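Long-range contact in LbaCas13a H328A (C2c2) (Lachnospiraceae bacterium NK4A179, PDB 5WLH), which binds CRISPR guide RNA in its precursor form and, as a Cas13a enzyme, probably cleaves target RNA, apparently at adenines: residues A1326-S1338 against L1367-E1380. Numbering follows the deposited sequence.
With nucleotides of chain B.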
loop_
_atom_site.group_PDB
_atom_site.type_symbol
_atom_site.label_atom_id
_atom_site.label_comp_id
_atom_site.label_asym_id
_atom_site.label_seq_id
_atom_site.Cartn_x
_atom_site.Cartn_y
_atom_site.Cartn_z
ATOM N N ALA A 1326 19.138 7.490 10.323
ATOM C CA ALA A 1326 18.806 7.849 8.944
ATOM C C ALA A 1326 17.994 9.132 8.942
ATOM O O ALA A 1326 17.102 9.321 9.771
ATOM C CB ALA A 1326 18.002 6.741 8.258
ATOM N N ARG A 1327 18.290 10.021 7.996
ATOM C CA ARG A 1327 17.505 11.237 7.837
ATOM C C ARG A 1327 17.132 11.347 6.370
ATOM O O ARG A 1327 18.010 11.460 5.507
ATOM C CB ARG A 1327 18.271 12.479 8.301
ATOM C CG ARG A 1327 17.446 13.753 8.188
ATOM C CD ARG A 1327 17.961 14.833 9.136
ATOM N NE ARG A 1327 18.839 15.750 8.429
ATOM C CZ ARG A 1327 18.401 16.735 7.652
ATOM N NH1 ARG A 1327 19.268 17.515 7.029
ATOM N NH2 ARG A 1327 17.096 16.937 7.504
ATOM N N ILE A 1328 15.839 11.260 6.088
ATOM C CA ILE A 1328 15.321 11.496 4.746
ATOM C C ILE A 1328 15.070 12.985 4.618
ATOM O O ILE A 1328 14.323 13.573 5.407
ATOM C CB ILE A 1328 14.030 10.703 4.495
ATOM C CG1 ILE A 1328 14.268 9.195 4.707
ATOM C CG2 ILE A 1328 13.487 11.016 3.124
ATOM C CD1 ILE A 1328 12.958 8.371 4.791
ATOM N N THR A 1329 15.706 13.605 3.644
ATOM C CA THR A 1329 15.412 15.003 3.436
ATOM C C THR A 1329 15.197 15.165 1.947
ATOM O O THR A 1329 15.183 14.167 1.212
ATOM C CB THR A 1329 16.539 15.890 3.972
ATOM O OG1 THR A 1329 16.086 17.248 4.011
ATOM C CG2 THR A 1329 17.786 15.761 3.110
ATOM N N ILE A 1330 15.020 16.397 1.501
ATOM C CA ILE A 1330 14.766 16.681 0.096
ATOM C C ILE A 1330 15.927 17.515 -0.421
ATOM O O ILE A 1330 16.439 18.375 0.303
ATOM C CB ILE A 1330 13.404 17.377 -0.081
ATOM C CG1 ILE A 1330 12.293 16.399 0.342
ATOM C CG2 ILE A 1330 13.199 17.804 -1.508
ATOM C CD1 ILE A 1330 10.934 17.012 0.431
ATOM N N ARG A 1331 16.362 17.226 -1.651
ATOM C CA ARG A 1331 17.483 17.940 -2.263
ATOM C C ARG A 1331 17.309 19.446 -2.095
ATOM O O ARG A 1331 16.249 19.997 -2.399
ATOM C CB ARG A 1331 17.591 17.574 -3.744
ATOM C CG ARG A 1331 19.001 17.690 -4.316
ATOM C CD ARG A 1331 19.112 17.019 -5.677
ATOM N NE ARG A 1331 18.342 17.732 -6.693
ATOM C CZ ARG A 1331 18.360 17.437 -7.990
ATOM N NH1 ARG A 1331 19.106 16.429 -8.436
ATOM N NH2 ARG A 1331 17.629 18.148 -8.843
ATOM N N GLU A 1332 18.350 20.106 -1.575
ATOM C CA GLU A 1332 18.232 21.519 -1.232
ATOM C C GLU A 1332 18.019 22.384 -2.467
ATOM O O GLU A 1332 17.380 23.441 -2.378
ATOM C CB GLU A 1332 19.476 21.972 -0.464
ATOM C CG GLU A 1332 20.088 20.861 0.384
ATOM C CD GLU A 1332 21.320 21.305 1.157
ATOM O OE1 GLU A 1332 21.326 22.450 1.663
ATOM O OE2 GLU A 1332 22.282 20.507 1.253
ATOM N N LYS A 1333 18.519 21.944 -3.618
ATOM C CA LYS A 1333 18.413 22.678 -4.873
ATOM C C LYS A 1333 17.564 21.878 -5.851
ATOM O O LYS A 1333 17.925 20.754 -6.215
ATOM C CB LYS A 1333 19.803 22.955 -5.454
ATOM C CG LYS A 1333 19.841 23.169 -6.951
ATOM C CD LYS A 1333 21.089 23.957 -7.336
ATOM C CE LYS A 1333 20.793 25.449 -7.408
ATOM N NZ LYS A 1333 19.808 25.772 -8.482
ATOM N N ASN A 1334 16.438 22.459 -6.268
ATOM C CA ASN A 1334 15.523 21.831 -7.221
ATOM C C ASN A 1334 15.113 20.444 -6.739
ATOM O O ASN A 1334 15.192 19.457 -7.472
ATOM C CB ASN A 1334 16.132 21.758 -8.616
ATOM C CG ASN A 1334 16.375 23.141 -9.197
ATOM O OD1 ASN A 1334 15.654 24.078 -8.872
ATOM N ND2 ASN A 1334 17.385 23.268 -10.042
ATOM N N GLY A 1335 14.713 20.380 -5.479
ATOM C CA GLY A 1335 14.263 19.128 -4.913
ATOM C C GLY A 1335 12.779 18.875 -5.008
ATOM O O GLY A 1335 12.343 17.740 -4.805
ATOM N N VAL A 1336 11.990 19.898 -5.326
ATOM C CA VAL A 1336 10.532 19.803 -5.366
ATOM C C VAL A 1336 10.065 20.437 -6.666
ATOM O O VAL A 1336 10.411 21.589 -6.954
ATOM C CB VAL A 1336 9.871 20.500 -4.165
ATOM C CG1 VAL A 1336 8.341 20.474 -4.280
ATOM C CG2 VAL A 1336 10.321 19.863 -2.815
ATOM N N TYR A 1337 9.301 19.694 -7.463
ATOM C CA TYR A 1337 8.690 20.311 -8.633
ATOM C C TYR A 1337 7.288 19.755 -8.839
ATOM O O TYR A 1337 6.944 18.673 -8.362
ATOM C CB TYR A 1337 9.543 20.134 -9.903
ATOM C CG TYR A 1337 9.818 18.708 -10.318
ATOM C CD1 TYR A 1337 10.857 17.994 -9.742
ATOM C CD2 TYR A 1337 9.063 18.088 -11.310
ATOM C CE1 TYR A 1337 11.129 16.698 -10.117
ATOM C CE2 TYR A 1337 9.332 16.778 -11.692
ATOM C CZ TYR A 1337 10.366 16.095 -11.086
ATOM O OH TYR A 1337 10.653 14.796 -11.444
ATOM N N SER A 1338 6.473 20.540 -9.537
ATOM C CA SER A 1338 5.105 20.153 -9.826
ATOM C C SER A 1338 5.072 19.206 -11.006
ATOM O O SER A 1338 5.830 19.355 -11.962
ATOM C CB SER A 1338 4.252 21.383 -10.132
ATOM O OG SER A 1338 2.922 20.997 -10.451
ATOM N N LEU A 1367 6.109 19.160 5.163
ATOM C CA LEU A 1367 7.073 18.078 5.345
ATOM C C LEU A 1367 8.123 18.418 6.384
ATOM O O LEU A 1367 8.586 17.532 7.118
ATOM C CB LEU A 1367 7.752 17.756 4.022
ATOM C CG LEU A 1367 6.824 17.100 2.998
ATOM C CD1 LEU A 1367 7.507 17.118 1.641
ATOM C CD2 LEU A 1367 6.534 15.677 3.446
ATOM N N PHE A 1368 8.523 19.686 6.455
ATOM C CA PHE A 1368 9.720 20.067 7.197
ATOM C C PHE A 1368 9.439 20.686 8.549
ATOM O O PHE A 1368 10.304 20.619 9.423
ATOM C CB PHE A 1368 10.562 21.070 6.399
ATOM C CG PHE A 1368 11.486 20.429 5.409
ATOM C CD1 PHE A 1368 12.754 20.001 5.797
ATOM C CD2 PHE A 1368 11.089 20.235 4.101
ATOM C CE1 PHE A 1368 13.609 19.410 4.886
ATOM C CE2 PHE A 1368 11.945 19.641 3.182
ATOM C CZ PHE A 1368 13.195 19.229 3.566
ATOM N N TYR A 1369 8.289 21.326 8.731
ATOM C CA TYR A 1369 8.021 22.029 9.983
ATOM C C TYR A 1369 8.277 21.110 11.184
ATOM O O TYR A 1369 7.766 19.982 11.212
ATOM C CB TYR A 1369 6.580 22.541 10.015
ATOM C CG TYR A 1369 6.383 23.525 11.140
ATOM C CD1 TYR A 1369 6.128 23.084 12.429
ATOM C CD2 TYR A 1369 6.533 24.886 10.924
ATOM C CE1 TYR A 1369 5.996 23.978 13.470
ATOM C CE2 TYR A 1369 6.395 25.791 11.962
ATOM C CZ TYR A 1369 6.131 25.331 13.229
ATOM O OH TYR A 1369 5.988 26.224 14.271
ATOM N N PRO A 1370 8.996 21.575 12.229
ATOM C CA PRO A 1370 9.465 22.933 12.549
ATOM C C PRO A 1370 10.738 23.396 11.841
ATOM O O PRO A 1370 11.124 24.556 12.020
ATOM C CB PRO A 1370 9.717 22.853 14.062
ATOM C CG PRO A 1370 10.153 21.493 14.281
ATOM C CD PRO A 1370 9.359 20.631 13.299
ATOM N N GLU A 1371 11.381 22.527 11.072
ATOM C CA GLU A 1371 12.559 22.941 10.323
ATOM C C GLU A 1371 12.144 23.894 9.209
ATOM O O GLU A 1371 11.053 23.781 8.640
ATOM C CB GLU A 1371 13.295 21.721 9.761
ATOM C CG GLU A 1371 14.506 22.019 8.864
ATOM C CD GLU A 1371 15.219 20.751 8.355
ATOM O OE1 GLU A 1371 16.281 20.880 7.703
ATOM O OE2 GLU A 1371 14.720 19.627 8.593
ATOM N N LYS A 1372 12.996 24.872 8.939
ATOM C CA LYS A 1372 12.776 25.810 7.852
ATOM C C LYS A 1372 13.855 25.638 6.803
ATOM O O LYS A 1372 15.014 25.373 7.130
ATOM C CB LYS A 1372 12.749 27.255 8.358
ATOM C CG LYS A 1372 11.514 27.470 9.181
ATOM C CD LYS A 1372 10.346 27.715 8.215
ATOM C CE LYS A 1372 8.991 27.539 8.872
ATOM N NZ LYS A 1372 7.909 27.155 7.890
ATOM N N VAL A 1373 13.461 25.751 5.540
ATOM C CA VAL A 1373 14.389 25.514 4.449
ATOM C C VAL A 1373 14.244 26.642 3.441
ATOM O O VAL A 1373 13.240 27.358 3.402
ATOM C CB VAL A 1373 14.185 24.145 3.753
ATOM C CG1 VAL A 1373 14.026 23.045 4.778
ATOM C CG2 VAL A 1373 12.985 24.184 2.818
ATOM N N ASN A 1374 15.279 26.794 2.623
ATOM C CA ASN A 1374 15.278 27.798 1.564
ATOM C C ASN A 1374 14.389 27.276 0.442
ATOM O O ASN A 1374 14.831 26.509 -0.415
ATOM C CB ASN A 1374 16.699 28.069 1.084
ATOM C CG ASN A 1374 16.772 29.192 0.063
ATOM O OD1 ASN A 1374 15.829 29.428 -0.693
ATOM N ND2 ASN A 1374 17.903 29.892 0.034
ATOM N N MET A 1375 13.132 27.708 0.430
ATOM C CA MET A 1375 12.188 27.141 -0.523
ATOM C C MET A 1375 12.393 27.673 -1.926
ATOM O O MET A 1375 12.099 26.964 -2.894
ATOM C CB MET A 1375 10.766 27.385 -0.038
ATOM C CG MET A 1375 10.553 26.707 1.292
ATOM S SD MET A 1375 8.863 26.682 1.846
ATOM C CE MET A 1375 8.592 28.392 2.291
ATOM N N ASP A 1376 12.923 28.895 -2.063
ATOM C CA ASP A 1376 13.286 29.389 -3.388
ATOM C C ASP A 1376 14.299 28.473 -4.060
ATOM O O ASP A 1376 14.189 28.180 -5.256
ATOM C CB ASP A 1376 13.843 30.810 -3.287
ATOM C CG ASP A 1376 12.823 31.798 -2.767
ATOM O OD1 ASP A 1376 11.610 31.597 -3.022
ATOM O OD2 ASP A 1376 13.238 32.784 -2.117
ATOM N N GLU A 1377 15.308 28.019 -3.317
ATOM C CA GLU A 1377 16.278 27.118 -3.921
ATOM C C GLU A 1377 15.688 25.723 -4.126
ATOM O O GLU A 1377 15.981 25.061 -5.126
ATOM C CB GLU A 1377 17.540 27.054 -3.064
ATOM C CG GLU A 1377 18.745 27.737 -3.718
ATOM C CD GLU A 1377 19.965 27.791 -2.817
ATOM O OE1 GLU A 1377 20.854 28.627 -3.085
ATOM O OE2 GLU A 1377 20.039 27.010 -1.842
ATOM N N MET A 1378 14.847 25.269 -3.196
ATOM C CA MET A 1378 14.356 23.893 -3.268
ATOM C C MET A 1378 13.326 23.712 -4.378
ATOM O O MET A 1378 13.276 22.657 -5.026
ATOM C CB MET A 1378 13.764 23.489 -1.920
ATOM C CG MET A 1378 13.260 22.045 -1.902
ATOM S SD MET A 1378 12.882 21.517 -0.217
ATOM C CE MET A 1378 14.522 21.336 0.473
ATOM N N ILE A 1379 12.487 24.715 -4.608
ATOM C CA ILE A 1379 11.425 24.585 -5.593
ATOM C C ILE A 1379 11.977 24.847 -6.986
ATOM O O ILE A 1379 12.651 25.858 -7.224
ATOM C CB ILE A 1379 10.261 25.531 -5.271
ATOM C CG1 ILE A 1379 9.637 25.162 -3.920
ATOM C CG2 ILE A 1379 9.246 25.499 -6.412
ATOM C CD1 ILE A 1379 8.546 26.102 -3.464
ATOM N N GLU A 1380 11.710 23.921 -7.901
ATOM C CA GLU A 1380 12.084 24.050 -9.301
ATOM C C GLU A 1380 10.882 24.502 -10.118
ATOM O O GLU A 1380 9.739 24.116 -9.834
ATOM C CB GLU A 1380 12.614 22.719 -9.832
ATOM C CG GLU A 1380 13.011 22.708 -11.296
ATOM C CD GLU A 1380 13.517 21.345 -11.732
ATOM O OE1 GLU A 1380 12.690 20.419 -11.870
ATOM O OE2 GLU A 1380 14.744 21.196 -11.928
ATOM P P A B 4 21.816 0.729 9.220
ATOM O OP1 A B 4 20.865 -0.402 8.989
ATOM O OP2 A B 4 23.276 0.540 9.022
ATOM O "O5'" A B 4 21.389 1.942 8.290
ATOM C "C5'" A B 4 20.057 2.426 8.297
ATOM C "C4'" A B 4 19.968 3.699 7.509
ATOM O "O4'" A B 4 20.789 4.715 8.135
ATOM C "C3'" A B 4 20.504 3.619 6.095
ATOM O "O3'" A B 4 19.564 3.067 5.197
ATOM C "C2'" A B 4 20.856 5.067 5.794
ATOM O "O2'" A B 4 19.681 5.823 5.532
ATOM C "C1'" A B 4 21.399 5.516 7.146
ATOM N N9 A B 4 22.858 5.329 7.254
ATOM C C8 A B 4 23.566 4.344 7.896
ATOM N N7 A B 4 24.870 4.506 7.816
ATOM C C5 A B 4 25.016 5.681 7.089
ATOM C C6 A B 4 26.137 6.417 6.640
ATOM N N6 A B 4 27.405 6.078 6.879
ATOM N N1 A B 4 25.899 7.548 5.942
ATOM C C2 A B 4 24.640 7.913 5.687
ATOM N N3 A B 4 23.511 7.302 6.050
ATOM C C4 A B 4 23.778 6.190 6.738
HETATM O O HOH W 1 16.647 24.632 -0.047
HETATM O O HOH W 2 7.428 23.136 -10.263
#
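Val1336 and Ile1379 form a single beta bridge: Glu1380 N gives a nearly straight bond (175°) to Val1336 O, 2.8 Å away, and Val1336 N returns one to Met1378 O. Just before it, Asn1334 N bonds Glu1377 O at 2.9 Å, while Gly1335 N adds a weak bond to Met1378 O. Met1378 shows how a thioether can follow a loop: with CG anti to the backbone N (chi1 -178°), the chain runs past Val1336 CG2, crosses Ile1330 at about a right angle with SD 3.9 Å from Ile1330 CG2, and brings CE to 3.5 Å from Ile1330 O. Ile1330 CD1 reaches Leu1367 CD1 at 3.6 Å, and Thr1329 OG1 meets the edge of the Phe1368 ring 3.4 Å from CE1. Glu1380 lays its CB against Asn1334 OD1 and runs alongside Tyr1337, OE1 coming obliquely to the ring, 3.7 Å from CG. Without the carboxylate, an alanine here would probably leave Asn1334 CB and the Tyr1337 ring less covered and Arg1300 without a weak, distant ionic partner. Strands 1321-1330 and 1336-1344 pair in succession with strand 1297-1310; the short helix 1375-1378 and the chain after it clasp the loop interrupting this antiparallel pairing.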